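PDB 6K4E: putative serine phosphatase from Pseudomonas aeruginosa, which probably removes phosphate from phosphorylated protein partners as a magnesium-binding PP2C-type phosphatase in the SiaABC threonine phosphorylation pathway that controls biofilm formation. Local coordinates for residues 132-137 against 148-153; 142-147 against 220-225. All coordinates share one frame; numbering follows the deposited sequence.

Interaction 1 (132-137 against 148-153); sequences DHAIEA and GETDQA
Ala-134 packs against Glu-149 and Thr-150 in a close helix-helix contact of the PP2C fold, between the C-terminal part of helix 117-138 and the middle of helix 143-157. The two helices follow each other in the chain and form a helical hairpin on one of the two five-stranded antiparallel sheets, that containing strand 171-179. Their local axes come within 8.3 Å and run obliquely at 131°, nearer antiparallel than parallel. The backbones come closest where the CA atoms of Ala-134 and Glu-149 are 5.1 Å apart, and the methyl CB of Ala-134 rests on the CB of Glu-149 at 3.6 Å. The same methyl meets the hydroxyl OG1 of Thr-150 at 3.4 Å. This is packing and not a polar bond, since OG1, set beside its own backbone N, is hydrogen-bonded to the carbonyl O of Ile-146 one turn earlier; a buried hydroxyl is thus satisfied within its own helix. The methyl of Ala-153 continues the seam, lying obliquely to the imidazole of His-133 and also touching Ala-130. No hydrogen bond joins the two segments. Where the contact is less buried, the chain of Glu-149 bends at chi2 (-62°), which places OE1 between the His-133 ring and the CB of Ala-137. His-133 and Glu-136 also pack on Glu-136 and His-133 of the second subunit, and Asp-132 on its Met-157, so this helix serves both the hairpin and the dimer. The imidazole and carboxylate planes are 38° apart, and OE1 of Glu-149 sits at the ring edge of His-133, 3.6 Å from NE2, without forming a hydrogen bond.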
ATOM      1  N   ASP B 132      10.964  -3.380  -2.359  1.00 45.88           N
ATOM      2  CA  ASP B 132      11.716  -4.002  -1.262  1.00 46.19           C
ATOM      3  C   ASP B 132      11.888  -5.492  -1.512  1.00 49.07           C
ATOM      4  O   ASP B 132      12.993  -6.010  -1.351  1.00 47.47           O
ATOM      5  CB  ASP B 132      10.990  -3.771   0.085  1.00 48.42           C
ATOM      6  CG  ASP B 132      11.136  -2.357   0.608  1.00 56.11           C
ATOM      7  OD1 ASP B 132      11.388  -1.440  -0.210  1.00 56.50           O
ATOM      8  OD2 ASP B 132      10.973  -2.159   1.816  1.00 57.06           O
ATOM      9  N   HIS B 133      10.802  -6.176  -1.920  1.00 47.31           N
ATOM     10  CA  HIS B 133      10.833  -7.601  -2.265  1.00 49.29           C
ATOM     11  C   HIS B 133      11.858  -7.831  -3.383  1.00 52.10           C
ATOM     12  O   HIS B 133      12.726  -8.683  -3.244  1.00 53.55           O
ATOM     13  CB  HIS B 133       9.442  -8.110  -2.704  1.00 51.56           C
ATOM     14  CG  HIS B 133       9.487  -9.425  -3.421  1.00 57.49           C
ATOM     15  ND1 HIS B 133       9.420 -10.627  -2.733  1.00 61.59           N
ATOM     16  CD2 HIS B 133       9.635  -9.686  -4.744  1.00 60.53           C
ATOM     17  CE1 HIS B 133       9.518 -11.576  -3.655  1.00 61.98           C
ATOM     18  NE2 HIS B 133       9.656 -11.058  -4.878  1.00 61.58           N
ATOM     19  N   ALA B 134      11.746  -7.068  -4.483  1.00 46.87           N
ATOM     20  CA  ALA B 134      12.623  -7.164  -5.650  1.00 45.91           C
ATOM     21  C   ALA B 134      14.099  -6.965  -5.285  1.00 48.77           C
ATOM     22  O   ALA B 134      14.916  -7.784  -5.700  1.00 49.12           O
ATOM     23  CB  ALA B 134      12.182  -6.176  -6.717  1.00 45.39           C
ATOM     24  N   ILE B 135      14.428  -5.927  -4.466  1.00 44.40           N
ATOM     25  CA  ILE B 135      15.804  -5.645  -4.004  1.00 44.76           C
ATOM     26  C   ILE B 135      16.343  -6.856  -3.223  1.00 51.67           C
ATOM     27  O   ILE B 135      17.491  -7.236  -3.408  1.00 52.52           O
ATOM     28  CB  ILE B 135      15.923  -4.313  -3.196  1.00 46.61           C
ATOM     29  CG1 ILE B 135      15.568  -3.096  -4.056  1.00 44.33           C
ATOM     30  CG2 ILE B 135      17.340  -4.147  -2.557  1.00 48.16           C
ATOM     31  CD1 ILE B 135      15.395  -1.740  -3.217  1.00 50.53           C
ATOM     32  N   GLU B 136      15.501  -7.476  -2.384  1.00 49.77           N
ATOM     33  CA  GLU B 136      15.847  -8.663  -1.611  1.00 52.01           C
ATOM     34  C   GLU B 136      16.010  -9.901  -2.528  1.00 57.30           C
ATOM     35  O   GLU B 136      16.933 -10.680  -2.322  1.00 58.76           O
ATOM     36  CB  GLU B 136      14.788  -8.890  -0.524  1.00 54.04           C
ATOM     37  CG  GLU B 136      15.116  -9.966   0.498  1.00 71.17           C
ATOM     38  CD  GLU B 136      14.160 -10.024   1.681  1.00 99.51           C
ATOM     39  OE1 GLU B 136      13.809  -8.946   2.216  1.00 88.14           O
ATOM     40  OE2 GLU B 136      13.753 -11.146   2.067  1.00 99.05           O
ATOM     41  N   ALA B 137      15.156 -10.052  -3.554  1.00 53.78           N
ATOM     42  CA  ALA B 137      15.206 -11.179  -4.492  1.00 54.25           C
ATOM     43  C   ALA B 137      16.389 -11.119  -5.476  1.00 61.15           C
ATOM     44  O   ALA B 137      16.956 -12.171  -5.779  1.00 63.10           O
ATOM     45  CB  ALA B 137      13.897 -11.283  -5.269  1.00 54.13           C
ATOM     46  N   GLY B 148      11.770  -5.870 -13.303  1.00 49.26           N
ATOM     47  CA  GLY B 148      11.129  -7.113 -13.723  1.00 49.43           C
ATOM     48  C   GLY B 148      10.437  -7.786 -12.556  1.00 54.17           C
ATOM     49  O   GLY B 148       9.256  -8.129 -12.638  1.00 52.50           O
ATOM     50  N   GLU B 149      11.172  -7.919 -11.440  1.00 51.68           N
ATOM     51  CA  GLU B 149      10.710  -8.492 -10.186  1.00 51.29           C
ATOM     52  C   GLU B 149       9.624  -7.624  -9.533  1.00 52.49           C
ATOM     53  O   GLU B 149       8.708  -8.194  -8.932  1.00 50.65           O
ATOM     54  CB  GLU B 149      11.892  -8.712  -9.229  1.00 53.18           C
ATOM     55  CG  GLU B 149      12.606 -10.045  -9.412  1.00 67.78           C
ATOM     56  CD  GLU B 149      11.772 -11.296  -9.172  1.00 85.68           C
ATOM     57  OE1 GLU B 149      11.003 -11.328  -8.184  1.00 75.57           O
ATOM     58  OE2 GLU B 149      11.901 -12.249  -9.973  1.00 81.67           O
ATOM     59  N   THR B 150       9.723  -6.250  -9.659  1.00 45.92           N
ATOM     60  CA  THR B 150       8.723  -5.318  -9.119  1.00 44.45           C
ATOM     61  C   THR B 150       7.389  -5.534  -9.850  1.00 47.40           C
ATOM     62  O   THR B 150       6.338  -5.639  -9.214  1.00 45.00           O
ATOM     63  CB  THR B 150       9.221  -3.865  -9.172  1.00 46.11           C
ATOM     64  OG1 THR B 150      10.389  -3.747  -8.361  1.00 46.59           O
ATOM     65  CG2 THR B 150       8.175  -2.870  -8.707  1.00 41.56           C
ATOM     66  N   ASP B 151       7.461  -5.640 -11.180  1.00 45.52           N
ATOM     67  CA  ASP B 151       6.328  -5.916 -12.064  1.00 45.96           C
ATOM     68  C   ASP B 151       5.612  -7.204 -11.586  1.00 49.29           C
ATOM     69  O   ASP B 151       4.412  -7.159 -11.360  1.00 47.29           O
ATOM     70  CB  ASP B 151       6.824  -6.050 -13.522  1.00 47.84           C
ATOM     71  CG  ASP B 151       5.771  -6.132 -14.622  1.00 59.41           C
ATOM     72  OD1 ASP B 151       4.577  -6.091 -14.306  1.00 57.19           O
ATOM     73  OD2 ASP B 151       6.156  -6.194 -15.812  1.00 73.34           O
ATOM     74  N   GLN B 152       6.362  -8.311 -11.379  1.00 46.89           N
ATOM     75  CA  GLN B 152       5.822  -9.601 -10.931  1.00 48.68           C
ATOM     76  C   GLN B 152       5.139  -9.523  -9.555  1.00 51.50           C
ATOM     77  O   GLN B 152       4.006  -9.989  -9.410  1.00 49.38           O
ATOM     78  CB  GLN B 152       6.895 -10.709 -10.977  1.00 51.11           C
ATOM     79  CG  GLN B 152       7.315 -11.119 -12.403  1.00 69.05           C
ATOM     80  CD  GLN B 152       6.156 -11.471 -13.336  1.00 86.92           C
ATOM     81  OE1 GLN B 152       5.279 -12.294 -13.022  1.00 78.86           O
ATOM     82  NE2 GLN B 152       6.126 -10.842 -14.510  1.00 79.41           N
ATOM     83  N   ALA B 153       5.815  -8.867  -8.581  1.00 48.19           N
ATOM     84  CA  ALA B 153       5.326  -8.633  -7.226  1.00 48.41           C
ATOM     85  C   ALA B 153       4.034  -7.827  -7.294  1.00 53.04           C
ATOM     86  O   ALA B 153       3.089  -8.165  -6.584  1.00 53.69           O
ATOM     87  CB  ALA B 153       6.379  -7.899  -6.399  1.00 48.37           C
TER

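Interaction 2 (142-147 against 220-225); sequences DPAAIL and YRNIEV
Asp-142 is the N-cap of helix 143-157, and its OD1 binds Asn-222, just ahead of edge strand 223-226, so that the helix start is tied to the border of one sheet of the PP2C fold. With CG anti to the backbone N (chi1 -170°), the carboxylate turns back over the first turn, where OD1 accepts the capping bond from Ala-145 N. The amide ND2 of Asn-222 gives Asp-142 OD1 a second bond of 2.8 Å. The two donors arrive from opposite faces of the carboxylate plane, gripping this one oxygen between them. ND2 donates nearly within its own amide plane, which is turned 58° from the carboxylate. Pro-143, next along, sets its CD 3.4 Å from Asn-222 OD1, its ring crossing the amide at about a right angle; the ring is buried against Leu-175, Trp-177 and Ala-188 of the sheet. At Ala-144 the backbone N, in the first helical turn, donates to Asn-222 OD1 at 2.8 Å, the donor tilted 21° from the carbonyl plane. Both ends of the Asn-222 amide are therefore engaged with the helix start, which should fix its rotation. The methyl CB of Ala-144 lies 3.3 Å from Asn-222 OD1 and also touches the carbonyl O and the CB of Tyr-220. One turn on, Leu-147 packs on the phenol: its CB approaches Tyr-220 CD2 at 4.0 Å, and Leu-175 and Ile-212 also line this leucine. Tyr-220 OH is held by a hydrogen bond with the carbonyl O of Arg-210, which secures the far end of the ring. Across one ring face of Tyr-220 lies the methyl CD1 of Leu-147.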
ATOM      1  N   ASP B 142      21.179  -4.397  -9.975  1.00 49.39           N
ATOM      2  CA  ASP B 142      20.695  -4.673 -11.312  1.00 49.71           C
ATOM      3  C   ASP B 142      19.330  -4.004 -11.501  1.00 53.69           C
ATOM      4  O   ASP B 142      18.314  -4.656 -11.245  1.00 53.51           O
ATOM      5  CB  ASP B 142      20.647  -6.210 -11.515  1.00 53.60           C
ATOM      6  CG  ASP B 142      20.392  -6.729 -12.922  1.00 64.98           C
ATOM      7  OD1 ASP B 142      19.863  -5.960 -13.757  1.00 64.15           O
ATOM      8  OD2 ASP B 142      20.627  -7.932 -13.157  1.00 74.28           O
ATOM      9  N   PRO B 143      19.284  -2.716 -11.966  1.00 48.65           N
ATOM     10  CA  PRO B 143      17.992  -2.017 -12.120  1.00 46.70           C
ATOM     11  C   PRO B 143      16.957  -2.731 -12.994  1.00 50.12           C
ATOM     12  O   PRO B 143      15.796  -2.791 -12.612  1.00 50.52           O
ATOM     13  CB  PRO B 143      18.401  -0.648 -12.683  1.00 47.01           C
ATOM     14  CG  PRO B 143      19.774  -0.449 -12.172  1.00 50.76           C
ATOM     15  CD  PRO B 143      20.404  -1.805 -12.281  1.00 48.14           C
ATOM     16  N   ALA B 144      17.367  -3.304 -14.128  1.00 47.32           N
ATOM     17  CA  ALA B 144      16.464  -4.054 -15.015  1.00 46.43           C
ATOM     18  C   ALA B 144      15.850  -5.259 -14.317  1.00 49.19           C
ATOM     19  O   ALA B 144      14.655  -5.474 -14.496  1.00 48.62           O
ATOM     20  CB  ALA B 144      17.170  -4.479 -16.289  1.00 47.19           C
ATOM     21  N   ALA B 145      16.640  -6.023 -13.510  1.00 46.34           N
ATOM     22  CA  ALA B 145      16.122  -7.187 -12.749  1.00 47.32           C
ATOM     23  C   ALA B 145      15.138  -6.760 -11.654  1.00 49.99           C
ATOM     24  O   ALA B 145      14.133  -7.435 -11.453  1.00 48.46           O
ATOM     25  CB  ALA B 145      17.258  -7.985 -12.139  1.00 48.91           C
ATOM     26  N   ILE B 146      15.419  -5.604 -10.982  1.00 45.99           N
ATOM     27  CA  ILE B 146      14.585  -5.027  -9.932  1.00 44.88           C
ATOM     28  C   ILE B 146      13.221  -4.665 -10.521  1.00 49.31           C
ATOM     29  O   ILE B 146      12.208  -4.971  -9.922  1.00 51.12           O
ATOM     30  CB  ILE B 146      15.299  -3.825  -9.210  1.00 46.97           C
ATOM     31  CG1 ILE B 146      16.583  -4.295  -8.471  1.00 48.26           C
ATOM     32  CG2 ILE B 146      14.359  -3.131  -8.194  1.00 44.58           C
ATOM     33  CD1 ILE B 146      17.586  -3.205  -8.183  1.00 51.80           C
ATOM     34  N   LEU B 147      13.197  -4.031 -11.695  1.00 45.86           N
ATOM     35  CA  LEU B 147      11.975  -3.618 -12.393  1.00 44.86           C
ATOM     36  C   LEU B 147      11.122  -4.797 -12.822  1.00 50.94           C
ATOM     37  O   LEU B 147       9.904  -4.726 -12.688  1.00 50.83           O
ATOM     38  CB  LEU B 147      12.294  -2.704 -13.594  1.00 44.26           C
ATOM     39  CG  LEU B 147      12.861  -1.315 -13.291  1.00 47.23           C
ATOM     40  CD1 LEU B 147      13.026  -0.542 -14.551  1.00 47.22           C
ATOM     41  CD2 LEU B 147      11.961  -0.530 -12.370  1.00 48.99           C
ATOM     42  N   TYR B 220      13.024  -5.602 -19.625  1.00 74.51           N
ATOM     43  CA  TYR B 220      13.939  -4.499 -19.330  1.00 70.96           C
ATOM     44  C   TYR B 220      15.402  -4.874 -19.423  1.00 69.44           C
ATOM     45  O   TYR B 220      15.793  -6.006 -19.118  1.00 68.31           O
ATOM     46  CB  TYR B 220      13.603  -3.849 -17.974  1.00 70.57           C
ATOM     47  CG  TYR B 220      12.192  -3.304 -17.960  1.00 70.50           C
ATOM     48  CD1 TYR B 220      11.838  -2.211 -18.748  1.00 71.82           C
ATOM     49  CD2 TYR B 220      11.187  -3.934 -17.231  1.00 70.75           C
ATOM     50  CE1 TYR B 220      10.527  -1.747 -18.797  1.00 72.34           C
ATOM     51  CE2 TYR B 220       9.875  -3.462 -17.251  1.00 71.24           C
ATOM     52  CZ  TYR B 220       9.549  -2.370 -18.042  1.00 79.14           C
ATOM     53  OH  TYR B 220       8.264  -1.890 -18.096  1.00 82.39           O
ATOM     54  N   ARG B 221      16.198  -3.901 -19.889  1.00 62.52           N
ATOM     55  CA  ARG B 221      17.638  -3.982 -20.086  1.00 61.44           C
ATOM     56  C   ARG B 221      18.289  -2.757 -19.423  1.00 59.63           C
ATOM     57  O   ARG B 221      17.675  -1.693 -19.350  1.00 58.43           O
ATOM     58  CB  ARG B 221      17.929  -4.029 -21.601  1.00 66.08           C
ATOM     59  CG  ARG B 221      19.403  -4.184 -21.994  1.00 86.15           C
ATOM     60  CD  ARG B 221      19.658  -3.995 -23.490  1.00 98.71           C
ATOM     61  NE  ARG B 221      19.276  -2.662 -23.972  1.00104.88           N
ATOM     62  CZ  ARG B 221      20.060  -1.589 -23.941  1.00115.59           C
ATOM     63  NH1 ARG B 221      21.292  -1.668 -23.447  1.00102.47           N
ATOM     64  NH2 ARG B 221      19.620  -0.425 -24.399  1.00 98.38           N
ATOM     65  N   ASN B 222      19.510  -2.924 -18.900  1.00 53.31           N
ATOM     66  CA  ASN B 222      20.287  -1.851 -18.301  1.00 50.71           C
ATOM     67  C   ASN B 222      21.113  -1.118 -19.351  1.00 53.13           C
ATOM     68  O   ASN B 222      21.629  -1.725 -20.285  1.00 52.42           O
ATOM     69  CB  ASN B 222      21.219  -2.406 -17.241  1.00 50.13           C
ATOM     70  CG  ASN B 222      20.492  -2.910 -16.038  1.00 60.50           C
ATOM     71  OD1 ASN B 222      19.539  -2.298 -15.582  1.00 48.84           O
ATOM     72  ND2 ASN B 222      20.908  -4.050 -15.521  1.00 55.50           N
ATOM     73  N   ILE B 223      21.235   0.194 -19.168  1.00 48.46           N
ATOM     74  CA  ILE B 223      22.064   1.057 -19.974  1.00 47.75           C
ATOM     75  C   ILE B 223      23.202   1.399 -19.039  1.00 50.13           C
ATOM     76  O   ILE B 223      22.988   2.018 -17.997  1.00 48.37           O
ATOM     77  CB  ILE B 223      21.291   2.299 -20.480  1.00 49.99           C
ATOM     78  CG1 ILE B 223      20.144   1.866 -21.433  1.00 50.88           C
ATOM     79  CG2 ILE B 223      22.260   3.304 -21.161  1.00 50.93           C
ATOM     80  CD1 ILE B 223      19.034   2.923 -21.628  1.00 54.99           C
ATOM     81  N   GLU B 224      24.400   1.007 -19.420  1.00 48.10           N
ATOM     82  CA  GLU B 224      25.565   1.208 -18.579  1.00 47.85           C
ATOM     83  C   GLU B 224      26.489   2.225 -19.143  1.00 51.16           C
ATOM     84  O   GLU B 224      26.987   2.071 -20.255  1.00 51.86           O
ATOM     85  CB  GLU B 224      26.278  -0.111 -18.285  1.00 50.10           C
ATOM     86  CG  GLU B 224      25.430  -1.100 -17.515  1.00 60.04           C
ATOM     87  CD  GLU B 224      26.064  -2.471 -17.468  1.00 82.27           C
ATOM     88  OE1 GLU B 224      25.912  -3.230 -18.453  1.00 81.18           O
ATOM     89  OE2 GLU B 224      26.741  -2.772 -16.460  1.00 78.66           O
ATOM     90  N   VAL B 225      26.698   3.288 -18.372  1.00 46.29           N
ATOM     91  CA  VAL B 225      27.548   4.392 -18.756  1.00 46.41           C
ATOM     92  C   VAL B 225      28.737   4.556 -17.821  1.00 50.36           C
ATOM     93  O   VAL B 225      28.602   4.275 -16.633  1.00 51.59           O
ATOM     94  CB  VAL B 225      26.778   5.728 -18.947  1.00 49.85           C
ATOM     95  CG1 VAL B 225      25.908   5.695 -20.211  1.00 50.07           C
ATOM     96  CG2 VAL B 225      25.971   6.116 -17.705  1.00 48.04           C
TER

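Helix 143-157 carries both contacts: its N-cap and first turn, 142-147, face 220-225 in interaction 2, and the residues that follow, 148-153, face 132-137 in interaction 1. The centres are 13 Å apart, and the two meet where the CB of Ala-134 packs 3.4 Å from the carbonyl O of Ile-146. Along the chain the segments alternate, in the order 132-137, 142-147, 148-153, 220-225, so a local hairpin pairing is interlaced with a long-range one. Interaction 1 joins the helix to helix 117-138 near the second subunit, whereas interaction 2 fastens its start beside edge strand 223-226. Together they connect the dimer-contacting helix to the sheet border.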